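Local coordinates for beta-hydroxyacyl-(Acyl-carrier-protein) dehydratase FabA/FabZ (Xenorhabdus doucetiae, PDB 6QSR) that probably acts as a hotdog-fold dehydratase on carrier-bound 3-hydroxyacyl chains, as one half of a heterocomplex in the biosynthesis of aryl polyene pigments, at residues Ile45-Asp49 with Asn50-Cys54. Residues are numbered along the deposited sequence; the frame is centred on the assembly and turned at random.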
loop_
_atom_site.group_PDB
_atom_site.type_symbol
_atom_site.label_atom_id
_atom_site.label_comp_id
_atom_site.label_asym_id
_atom_site.label_seq_id
_atom_site.Cartn_x
_atom_site.Cartn_y
_atom_site.Cartn_z
ATOM N N ILE B 45 7.454 14.798 -11.186
ATOM C CA ILE B 45 7.382 15.350 -12.546
ATOM C C ILE B 45 6.563 16.649 -12.556
ATOM O O ILE B 45 6.970 17.638 -13.166
ATOM C CB ILE B 45 6.779 14.328 -13.534
ATOM C CG1 ILE B 45 7.574 13.009 -13.546
ATOM C CG2 ILE B 45 6.723 14.897 -14.947
ATOM C CD1 ILE B 45 9.012 13.117 -14.014
ATOM N N ASN B 46 5.406 16.640 -11.903
ATOM C CA ASN B 46 4.551 17.827 -11.848
ATOM C C ASN B 46 3.640 17.788 -10.633
ATOM O O ASN B 46 3.234 16.707 -10.181
ATOM C CB ASN B 46 3.710 17.945 -13.127
ATOM C CG ASN B 46 3.571 19.374 -13.597
ATOM O OD1 ASN B 46 2.820 20.158 -13.020
ATOM N ND2 ASN B 46 4.309 19.727 -14.648
ATOM N N VAL B 47 3.346 18.972 -10.100
ATOM C CA VAL B 47 2.354 19.134 -9.042
ATOM C C VAL B 47 1.566 20.416 -9.283
ATOM O O VAL B 47 2.145 21.449 -9.652
ATOM C CB VAL B 47 2.982 19.245 -7.625
ATOM C CG1 VAL B 47 1.902 19.026 -6.569
ATOM C CG2 VAL B 47 4.125 18.259 -7.413
ATOM N N SER B 48 0.258 20.344 -9.046
ATOM C CA SER B 48 -0.608 21.516 -9.093
ATOM C C SER B 48 -1.669 21.388 -8.011
ATOM O O SER B 48 -1.691 20.401 -7.281
ATOM C CB SER B 48 -1.246 21.651 -10.479
ATOM O OG SER B 48 -2.254 20.683 -10.682
ATOM N N ASP B 49 -2.561 22.369 -7.930
ATOM C CA ASP B 49 -3.610 22.374 -6.906
ATOM C C ASP B 49 -4.574 21.180 -6.967
ATOM O O ASP B 49 -5.206 20.877 -5.965
ATOM C CB ASP B 49 -4.419 23.683 -6.953
ATOM C CG ASP B 49 -3.597 24.902 -6.555
ATOM O OD1 ASP B 49 -3.591 25.891 -7.320
ATOM O OD2 ASP B 49 -2.953 24.873 -5.485
ATOM N N ASN B 50 -4.706 20.510 -8.113
ATOM C CA ASN B 50 -5.602 19.349 -8.206
ATOM C C ASN B 50 -4.987 18.080 -8.839
ATOM O O ASN B 50 -5.729 17.168 -9.219
ATOM C CB ASN B 50 -6.863 19.755 -8.968
ATOM C CG ASN B 50 -6.583 20.121 -10.415
ATOM O OD1 ASN B 50 -5.481 19.899 -10.919
ATOM N ND2 ASN B 50 -7.579 20.688 -11.089
ATOM N N HIS B 51 -3.660 18.030 -8.948
ATOM C CA HIS B 51 -2.967 16.988 -9.724
ATOM C C HIS B 51 -1.538 16.757 -9.218
ATOM O O HIS B 51 -0.854 17.698 -8.787
ATOM C CB HIS B 51 -2.985 17.368 -11.221
ATOM C CG HIS B 51 -1.892 16.746 -12.036
ATOM N ND1 HIS B 51 -2.069 15.579 -12.752
ATOM C CD2 HIS B 51 -0.612 17.132 -12.258
ATOM C CE1 HIS B 51 -0.942 15.272 -13.371
ATOM N NE2 HIS B 51 -0.042 16.195 -13.083
ATOM N N VAL B 52 -1.090 15.503 -9.290
ATOM C CA VAL B 52 0.313 15.176 -9.074
ATOM C C VAL B 52 0.755 14.077 -10.039
ATOM O O VAL B 52 0.009 13.115 -10.285
ATOM C CB VAL B 52 0.610 14.804 -7.589
ATOM C CG1 VAL B 52 -0.254 13.637 -7.110
ATOM C CG2 VAL B 52 2.088 14.493 -7.384
ATOM N N HIS B 53 1.949 14.259 -10.600
ATOM C CA HIS B 53 2.598 13.289 -11.478
ATOM C C HIS B 53 3.984 12.988 -10.907
ATOM O O HIS B 53 4.819 13.898 -10.751
ATOM C CB HIS B 53 2.726 13.870 -12.882
ATOM C CG HIS B 53 3.348 12.946 -13.890
ATOM N ND1 HIS B 53 3.534 13.323 -15.201
ATOM C CD2 HIS B 53 3.813 11.676 -13.800
ATOM C CE1 HIS B 53 4.101 12.335 -15.870
ATOM N NE2 HIS B 53 4.274 11.322 -15.045
ATOM N N CYS B 54 4.206 11.706 -10.608
ATOM C CA CYS B 54 5.484 11.191 -10.133
ATOM C C CYS B 54 5.889 9.989 -10.969
ATOM O O CYS B 54 5.058 9.362 -11.641
ATOM C CB CYS B 54 5.399 10.761 -8.667
ATOM S SG CYS B 54 5.168 12.109 -7.499
#
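Ile45 lies over one face of the His53 imidazole, its CB 3.8 Å from the ring centroid in a CH-pi contact. CG2 of Ile45 reaches across to ND1 of His53, at 3.6 Å. With CG anti to the backbone N (chi1 -178°), the ring is carried to the side where Ile45 lies. NE2 of His53 is held from elsewhere, by a hydrogen bond with Asp128 of strand 126-133. The backbone beneath forms a classic beta bulge. Ile45 N and Asn46 N both donate to His53 O, at 2.8 and 3.0 Å, and His53 N returns a nearly straight bond to Asn46 O. On the same face as His53, Asn46 CB meets the edge of the His51 ring near its plane. On the other face of the hairpin, Val47 and Val52 form a non-hydrogen-bonded pair, CG2 to CG2 at 4.3 Å. Both are buried against helix 79-97, Val47 on Trp93 and Val52 on Trp90. The turn end is looser. A type I turn runs from Ser48 to His51, and Ser48 N bonds His51 O at 2.9 Å. Asp49 and Asn50 are exposed there. Ser48 OG makes a weak bond to Asn50 OD1, at 3.3 Å. The chemistry implies a hairpin fixed at the bulge and by its apolar face on the helix of the hotdog fold. Ile45 over its face and Asp128 at NE2 probably restrain rotation of the His53 ring.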